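Local coordinates for protein Zn-dependent hydrolase of metallo-beta-lactamase superfamily TM0207 (Thermotoga maritima, PDB 1VJN) that is a putative zinc-dependent hydrolase of the metallo-beta-lactamase superfamily, whose substrate is not established, at residues A[54-58]-A[105-111]. Coordinates in Å, arbitrary orientation, origin at the centre of the assembly. Residues are numbered along the deposited sequence.
Sequences TESHQ and KNIVFVF
This is a buried contact between the two sheets of the metallo-beta-lactamase fold: residues 54-58, the end of strand 52-54 and the loop after it, run alongside residues 105-111 in the opposite direction (177°). The backbones meet at Ser56 and Ile107 (CA-CA 4.5 Å), where the extended chain turns (Ser56 phi/psi -65/-27) and Ile107 N donates the one backbone hydrogen bond between them to Ser56 O (2.8 Å, 154°). Farther along, Thr54 CB sits 3.9 Å from the Phe109 ring centroid, a CH-pi contact over its face, and Thr54 CG2 reaches the edge of Phe111 (CE1, 3.8 Å); both rings fill the space between the sheets. Lys105 (p, t, t, t) brings NZ, hydrogen-bonded to Asp76 O, into contact with Gln58 CG (3.1 Å). His57 (chi1 p) directs ND1 to Ser56 OG (2.9 Å), and one water lies close to both (2.5 Å each) and to Asn106 OD1 (2.4 Å). Ser56 OG also bonds Asp35. His57 opens HxHxDH, the superfamily's zinc-binding signature, so this polar cluster probably borders the metal site.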
# COMPACT_ATOMS: atom_id res chain seq x y z
N THR A 54 4.95 -5.21 8.10
CA THR A 54 3.74 -4.60 8.68
C THR A 54 2.44 -5.37 8.37
O THR A 54 2.32 -6.01 7.34
CB THR A 54 3.58 -3.20 8.15
OG1 THR A 54 3.43 -3.25 6.73
CG2 THR A 54 4.84 -2.30 8.44
N GLU A 55 1.44 -5.23 9.27
CA GLU A 55 0.16 -5.90 9.13
C GLU A 55 -0.94 -4.91 9.37
O GLU A 55 -1.10 -4.45 10.48
CB GLU A 55 -0.00 -7.02 10.19
CG GLU A 55 1.08 -8.10 10.24
CD GLU A 55 0.96 -9.18 9.19
OE1 GLU A 55 0.05 -9.13 8.29
OE2 GLU A 55 1.81 -10.10 9.29
N SER A 56 -1.74 -4.66 8.36
CA SER A 56 -2.89 -3.80 8.45
C SER A 56 -4.01 -4.30 9.37
O SER A 56 -4.76 -3.48 9.91
CB SER A 56 -3.42 -3.53 7.04
OG SER A 56 -3.94 -4.69 6.49
N HIS A 57 -4.12 -5.62 9.57
CA HIS A 57 -5.09 -6.18 10.49
C HIS A 57 -4.61 -7.54 11.01
O HIS A 57 -3.72 -8.14 10.43
CB HIS A 57 -6.45 -6.31 9.84
CG HIS A 57 -6.44 -7.05 8.56
ND1 HIS A 57 -6.08 -6.46 7.37
CD2 HIS A 57 -6.69 -8.36 8.28
CE1 HIS A 57 -6.10 -7.37 6.41
NE2 HIS A 57 -6.49 -8.52 6.93
N GLN A 58 -5.16 -8.00 12.12
CA GLN A 58 -4.68 -9.26 12.75
C GLN A 58 -5.33 -10.48 12.12
O GLN A 58 -6.40 -10.38 11.55
CB GLN A 58 -4.91 -9.25 14.25
CG GLN A 58 -4.20 -8.09 14.97
CD GLN A 58 -3.32 -8.56 16.12
OE1 GLN A 58 -3.78 -9.30 16.99
NE2 GLN A 58 -2.07 -8.12 16.14
N LYS A 105 -9.69 -4.38 12.89
CA LYS A 105 -9.09 -3.05 12.75
C LYS A 105 -8.48 -2.86 11.36
O LYS A 105 -8.39 -3.81 10.60
CB LYS A 105 -7.97 -2.85 13.78
CG LYS A 105 -6.69 -3.68 13.47
CD LYS A 105 -5.88 -3.90 14.70
CE LYS A 105 -4.65 -4.71 14.35
NZ LYS A 105 -3.79 -5.05 15.55
N ASN A 106 -8.04 -1.63 11.06
CA ASN A 106 -7.28 -1.35 9.84
C ASN A 106 -6.24 -0.32 10.17
O ASN A 106 -6.54 0.77 10.65
CB ASN A 106 -8.17 -0.87 8.68
CG ASN A 106 -7.43 -0.80 7.39
OD1 ASN A 106 -7.05 -1.84 6.81
ND2 ASN A 106 -7.15 0.41 6.95
N ILE A 107 -4.98 -0.70 9.99
CA ILE A 107 -3.91 0.22 10.19
C ILE A 107 -3.29 0.54 8.84
O ILE A 107 -2.84 -0.33 8.15
CB ILE A 107 -2.89 -0.35 11.12
CG1 ILE A 107 -3.54 -0.78 12.44
CG2 ILE A 107 -1.78 0.71 11.43
CD1 ILE A 107 -2.64 -1.52 13.34
N VAL A 108 -3.28 1.84 8.55
CA VAL A 108 -2.59 2.47 7.43
C VAL A 108 -1.15 2.70 7.89
O VAL A 108 -0.90 3.23 8.98
CB VAL A 108 -3.26 3.84 7.13
CG1 VAL A 108 -2.46 4.65 6.22
CG2 VAL A 108 -4.70 3.64 6.64
N PHE A 109 -0.19 2.30 7.08
CA PHE A 109 1.21 2.55 7.39
C PHE A 109 1.82 3.52 6.44
O PHE A 109 1.57 3.47 5.24
CB PHE A 109 1.99 1.21 7.36
CG PHE A 109 1.72 0.37 8.57
CD1 PHE A 109 2.31 0.71 9.78
CD2 PHE A 109 0.88 -0.73 8.53
CE1 PHE A 109 2.05 -0.01 10.89
CE2 PHE A 109 0.64 -1.45 9.68
CZ PHE A 109 1.21 -1.11 10.82
N VAL A 110 2.64 4.41 6.96
CA VAL A 110 3.34 5.35 6.15
C VAL A 110 4.85 5.10 6.31
O VAL A 110 5.36 5.04 7.42
CB VAL A 110 2.97 6.77 6.55
CG1 VAL A 110 3.66 7.77 5.66
CG2 VAL A 110 1.46 6.97 6.44
N PHE A 111 5.54 4.97 5.21
CA PHE A 111 6.99 4.74 5.21
C PHE A 111 7.68 5.97 4.61
O PHE A 111 7.34 6.44 3.52
CB PHE A 111 7.33 3.49 4.41
CG PHE A 111 6.46 2.33 4.76
CD1 PHE A 111 6.77 1.54 5.85
CD2 PHE A 111 5.33 2.05 4.04
CE1 PHE A 111 5.98 0.48 6.19
CE2 PHE A 111 4.53 1.00 4.38
CZ PHE A 111 4.84 0.22 5.46
O HOH W 1 -6.40 -4.17 6.49